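Local coordinates for protein ribulose-5-phosphate reductase 1 (Staphylococcus aureus, PDB 6XHK) that catalyses the NADPH-dependent reduction of D-ribulose 5-phosphate to D-ribitol 5-phosphate for the synthesis of wall teichoic acid, at residues M1-P11 with V16-I29. Numbering follows the deposited sequence.
Sequences MINQVYQLVAP and VTYNNVDIYSDYVI
The N-terminal beta hairpin pairs strand 2-8 with strand 16-20, antiparallel. N3 with N19 and V5 with T17 are the hydrogen-bonded pairs. N3 N reaches N19 O at 2.9 Å in a nearly straight bond, and N19 N returns to N3 O at 3.2 Å. In the second pair, V5 N to T17 O and T17 N to V5 O are both 3.1 Å. At the M1 end of the ladder, V21 N gives a hydrogen bond to M1 O at 2.9 Å. I2, Q4, Y6, V16, Y18 and N20 share one face of the hairpin. There Y18 lies alongside Q4, with Y18 CE1 3.6 Å from Q4 CG and the ring turned 41° from the amide. Q4 NE2 is hydrogen-bonded to D119 OD2. The hairpin belongs to the GroES-like part of this zinc-containing alcohol dehydrogenase, and the chain runs on from it through a type I turn, D22 to S25, into strand 28-36. On the other face, the N3 and N19 amides run alongside each other, their planes 26° apart. N3 ND2 makes a hydrogen bond to F120 O. V21 CG2 packs against N3 CB at 3.5 Å. The M1 side chain runs nearly perpendicular to that of I23. It folds at its last torsion (chi3 63°), and M1 CE touches I23 CG1 at 3.8 Å and also meets V21 CG1.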
loop_
_atom_site.group_PDB
_atom_site.type_symbol
_atom_site.label_atom_id
_atom_site.label_comp_id
_atom_site.label_asym_id
_atom_site.label_seq_id
_atom_site.Cartn_x
_atom_site.Cartn_y
_atom_site.Cartn_z
ATOM N N MET A 1 31.243 -9.645 4.972
ATOM C CA MET A 1 30.015 -10.159 5.596
ATOM C C MET A 1 29.110 -10.932 4.618
ATOM O O MET A 1 29.085 -10.630 3.436
ATOM C CB MET A 1 29.255 -9.011 6.241
ATOM C CG MET A 1 28.211 -9.463 7.227
ATOM S SD MET A 1 27.656 -8.182 8.374
ATOM C CE MET A 1 26.916 -6.968 7.311
ATOM N N ILE A 2 28.396 -11.947 5.108
ATOM C CA ILE A 2 27.616 -12.850 4.263
ATOM C C ILE A 2 26.137 -12.619 4.517
ATOM O O ILE A 2 25.659 -12.752 5.654
ATOM C CB ILE A 2 27.964 -14.328 4.503
ATOM C CG1 ILE A 2 29.399 -14.637 4.137
ATOM C CG2 ILE A 2 27.087 -15.200 3.654
ATOM C CD1 ILE A 2 29.736 -14.292 2.718
ATOM N N ASN A 3 25.401 -12.320 3.446
ATOM C CA ASN A 3 23.964 -12.074 3.508
ATOM C C ASN A 3 23.222 -13.287 2.960
ATOM O O ASN A 3 23.587 -13.817 1.906
ATOM C CB ASN A 3 23.599 -10.821 2.713
ATOM C CG ASN A 3 22.216 -10.290 3.044
ATOM O OD1 ASN A 3 21.608 -10.678 4.035
ATOM N ND2 ASN A 3 21.730 -9.372 2.229
ATOM N N GLN A 4 22.216 -13.754 3.692
ATOM C CA GLN A 4 21.348 -14.808 3.193
ATOM C C GLN A 4 20.130 -14.145 2.570
ATOM O O GLN A 4 19.398 -13.410 3.247
ATOM C CB GLN A 4 20.906 -15.770 4.293
ATOM C CG GLN A 4 22.012 -16.449 5.035
ATOM C CD GLN A 4 21.511 -17.250 6.215
ATOM O OE1 GLN A 4 21.793 -18.456 6.317
ATOM N NE2 GLN A 4 20.739 -16.606 7.097
ATOM N N VAL A 5 19.921 -14.395 1.284
ATOM C CA VAL A 5 18.754 -13.905 0.564
ATOM C C VAL A 5 17.790 -15.069 0.399
ATOM O O VAL A 5 18.207 -16.183 0.059
ATOM C CB VAL A 5 19.153 -13.308 -0.795
ATOM C CG1 VAL A 5 17.928 -12.997 -1.620
ATOM C CG2 VAL A 5 19.993 -12.065 -0.588
ATOM N N TYR A 6 16.514 -14.822 0.676
ATOM C CA TYR A 6 15.463 -15.832 0.563
ATOM C C TYR A 6 14.679 -15.528 -0.707
ATOM O O TYR A 6 13.761 -14.697 -0.717
ATOM C CB TYR A 6 14.601 -15.852 1.827
ATOM C CG TYR A 6 15.425 -16.146 3.071
ATOM C CD1 TYR A 6 15.816 -17.457 3.381
ATOM C CD2 TYR A 6 15.918 -15.113 3.859
ATOM C CE1 TYR A 6 16.603 -17.731 4.496
ATOM C CE2 TYR A 6 16.715 -15.374 4.971
ATOM C CZ TYR A 6 17.061 -16.681 5.283
ATOM O OH TYR A 6 17.855 -16.913 6.394
ATOM N N GLN A 7 15.076 -16.195 -1.784
ATOM C CA GLN A 7 14.499 -16.014 -3.102
ATOM C C GLN A 7 13.417 -17.057 -3.369
ATOM O O GLN A 7 13.378 -18.129 -2.756
ATOM C CB GLN A 7 15.603 -16.065 -4.170
ATOM C CG GLN A 7 16.331 -14.727 -4.316
ATOM C CD GLN A 7 17.449 -14.739 -5.340
ATOM O OE1 GLN A 7 18.012 -15.795 -5.645
ATOM N NE2 GLN A 7 17.755 -13.560 -5.907
ATOM N N LEU A 8 12.493 -16.695 -4.256
ATOM C CA LEU A 8 11.516 -17.631 -4.789
ATOM C C LEU A 8 12.111 -18.263 -6.042
ATOM O O LEU A 8 12.467 -17.553 -6.989
ATOM C CB LEU A 8 10.211 -16.909 -5.098
ATOM C CG LEU A 8 8.987 -17.746 -5.446
ATOM C CD1 LEU A 8 8.450 -18.497 -4.234
ATOM C CD2 LEU A 8 7.943 -16.822 -6.007
ATOM N N VAL A 9 12.268 -19.586 -6.024
ATOM C CA VAL A 9 12.882 -20.306 -7.134
ATOM C C VAL A 9 11.833 -21.011 -7.978
ATOM O O VAL A 9 12.145 -21.456 -9.095
ATOM C CB VAL A 9 13.923 -21.325 -6.627
ATOM C CG1 VAL A 9 15.006 -20.627 -5.839
ATOM C CG2 VAL A 9 13.246 -22.391 -5.768
ATOM N N ALA A 10 10.611 -21.137 -7.467
ATOM C CA ALA A 10 9.450 -21.710 -8.128
ATOM C C ALA A 10 8.244 -21.316 -7.292
ATOM O O ALA A 10 8.380 -21.121 -6.077
ATOM C CB ALA A 10 9.557 -23.238 -8.239
ATOM N N PRO A 11 7.072 -21.148 -7.897
ATOM C CA PRO A 11 5.913 -20.736 -7.099
ATOM C C PRO A 11 5.668 -21.731 -5.974
ATOM O O PRO A 11 5.912 -22.929 -6.117
ATOM C CB PRO A 11 4.767 -20.699 -8.119
ATOM C CG PRO A 11 5.274 -21.446 -9.323
ATOM C CD PRO A 11 6.750 -21.274 -9.330
ATOM N N VAL A 16 17.363 -20.551 -0.480
ATOM C CA VAL A 16 18.251 -19.519 0.052
ATOM C C VAL A 16 19.567 -19.530 -0.720
ATOM O O VAL A 16 20.186 -20.590 -0.888
ATOM C CB VAL A 16 18.479 -19.717 1.563
ATOM C CG1 VAL A 16 18.797 -21.180 1.872
ATOM C CG2 VAL A 16 19.564 -18.790 2.082
ATOM N N THR A 17 19.979 -18.345 -1.209
ATOM C CA THR A 17 21.267 -18.096 -1.854
ATOM C C THR A 17 22.066 -17.126 -0.986
ATOM O O THR A 17 21.581 -16.650 0.049
ATOM C CB THR A 17 21.100 -17.524 -3.268
ATOM O OG1 THR A 17 22.380 -17.410 -3.910
ATOM C CG2 THR A 17 20.493 -16.132 -3.197
ATOM N N TYR A 18 23.298 -16.827 -1.419
ATOM C CA TYR A 18 24.216 -16.002 -0.642
ATOM C C TYR A 18 24.827 -14.923 -1.522
ATOM O O TYR A 18 24.951 -15.081 -2.739
ATOM C CB TYR A 18 25.320 -16.850 -0.010
ATOM C CG TYR A 18 24.764 -17.919 0.901
ATOM C CD1 TYR A 18 24.622 -17.684 2.260
ATOM C CD2 TYR A 18 24.393 -19.170 0.407
ATOM C CE1 TYR A 18 24.100 -18.649 3.104
ATOM C CE2 TYR A 18 23.874 -20.148 1.245
ATOM C CZ TYR A 18 23.731 -19.878 2.599
ATOM O OH TYR A 18 23.218 -20.821 3.468
ATOM N N ASN A 19 25.180 -13.807 -0.897
ATOM C CA ASN A 19 25.996 -12.794 -1.553
ATOM C C ASN A 19 26.736 -12.028 -0.459
ATOM O O ASN A 19 26.436 -12.173 0.729
ATOM C CB ASN A 19 25.159 -11.895 -2.495
ATOM C CG ASN A 19 24.206 -10.958 -1.770
ATOM O OD1 ASN A 19 23.800 -11.207 -0.648
ATOM N ND2 ASN A 19 23.828 -9.874 -2.436
ATOM N N ASN A 20 27.769 -11.292 -0.856
ATOM C CA ASN A 20 28.578 -10.559 0.104
ATOM C C ASN A 20 28.012 -9.169 0.307
ATOM O O ASN A 20 27.344 -8.621 -0.573
ATOM C CB ASN A 20 30.027 -10.454 -0.350
ATOM C CG ASN A 20 30.728 -11.780 -0.353
ATOM O OD1 ASN A 20 31.191 -12.257 0.693
ATOM N ND2 ASN A 20 30.838 -12.382 -1.530
ATOM N N VAL A 21 28.275 -8.607 1.488
ATOM C CA VAL A 21 27.793 -7.285 1.872
ATOM C C VAL A 21 28.960 -6.514 2.460
ATOM O O VAL A 21 29.623 -6.998 3.384
ATOM C CB VAL A 21 26.634 -7.358 2.884
ATOM C CG1 VAL A 21 26.375 -5.987 3.494
ATOM C CG2 VAL A 21 25.387 -7.874 2.208
ATOM N N ASP A 22 29.218 -5.323 1.919
ATOM C CA ASP A 22 30.345 -4.508 2.360
ATOM C C ASP A 22 29.838 -3.557 3.438
ATOM O O ASP A 22 29.086 -2.623 3.147
ATOM C CB ASP A 22 30.959 -3.740 1.196
ATOM C CG ASP A 22 32.194 -2.972 1.593
ATOM O OD1 ASP A 22 33.297 -3.445 1.279
ATOM O OD2 ASP A 22 32.077 -1.925 2.252
ATOM N N ILE A 23 30.244 -3.813 4.684
ATOM C CA ILE A 23 29.853 -2.987 5.824
ATOM C C ILE A 23 30.232 -1.534 5.568
ATOM O O ILE A 23 29.560 -0.610 6.037
ATOM C CB ILE A 23 30.518 -3.552 7.113
ATOM C CG1 ILE A 23 30.196 -5.043 7.280
ATOM C CG2 ILE A 23 30.107 -2.796 8.370
ATOM C CD1 ILE A 23 31.269 -6.000 6.683
ATOM N N TYR A 24 31.282 -1.304 4.785
ATOM C CA TYR A 24 31.926 0.001 4.736
ATOM C C TYR A 24 31.570 0.783 3.470
ATOM O O TYR A 24 32.348 1.616 3.005
ATOM C CB TYR A 24 33.445 -0.154 4.912
ATOM C CG TYR A 24 33.827 -0.884 6.212
ATOM C CD1 TYR A 24 33.916 -0.188 7.421
ATOM C CD2 TYR A 24 34.155 -2.240 6.222
ATOM C CE1 TYR A 24 34.240 -0.832 8.615
ATOM C CE2 TYR A 24 34.497 -2.892 7.415
ATOM C CZ TYR A 24 34.540 -2.180 8.608
ATOM O OH TYR A 24 34.874 -2.793 9.803
ATOM N N SER A 25 30.381 0.552 2.922
ATOM C CA SER A 25 29.931 1.188 1.695
ATOM C C SER A 25 28.996 2.363 1.999
ATOM O O SER A 25 28.555 2.567 3.137
ATOM C CB SER A 25 29.260 0.148 0.791
ATOM O OG SER A 25 28.070 -0.346 1.367
ATOM N N ASP A 26 28.703 3.161 0.954
ATOM C CA ASP A 26 27.878 4.353 1.113
ATOM C C ASP A 26 26.408 4.012 1.299
ATOM O O ASP A 26 25.532 4.878 1.176
ATOM C CB ASP A 26 28.065 5.298 -0.075
ATOM C CG ASP A 26 27.607 6.715 0.234
ATOM O OD1 ASP A 26 27.502 7.060 1.433
ATOM O OD2 ASP A 26 27.358 7.486 -0.721
ATOM N N TYR A 27 26.134 2.750 1.594
ATOM C CA TYR A 27 24.800 2.286 1.899
ATOM C C TYR A 27 24.609 2.303 3.412
ATOM O O TYR A 27 25.542 2.523 4.191
ATOM C CB TYR A 27 24.598 0.892 1.308
ATOM C CG TYR A 27 24.498 0.892 -0.200
ATOM C CD1 TYR A 27 24.815 -0.243 -0.933
ATOM C CD2 TYR A 27 24.119 2.039 -0.898
ATOM C CE1 TYR A 27 24.737 -0.255 -2.320
ATOM C CE2 TYR A 27 24.040 2.042 -2.283
ATOM C CZ TYR A 27 24.352 0.886 -2.986
ATOM O OH TYR A 27 24.278 0.863 -4.357
ATOM N N VAL A 28 23.373 2.096 3.833
ATOM C CA VAL A 28 23.026 1.902 5.230
ATOM C C VAL A 28 22.471 0.482 5.351
ATOM O O VAL A 28 21.472 0.137 4.712
ATOM C CB VAL A 28 22.064 2.996 5.742
ATOM C CG1 VAL A 28 20.969 3.224 4.797
ATOM C CG2 VAL A 28 21.430 2.600 7.040
ATOM N N ILE A 29 23.173 -0.370 6.097
ATOM C CA ILE A 29 22.812 -1.780 6.225
ATOM C C ILE A 29 21.744 -1.909 7.300
ATOM O O ILE A 29 21.923 -1.440 8.423
ATOM C CB ILE A 29 24.037 -2.650 6.554
ATOM C CG1 ILE A 29 25.040 -2.657 5.390
ATOM C CG2 ILE A 29 23.607 -4.064 6.870
ATOM C CD1 ILE A 29 26.058 -1.541 5.445
#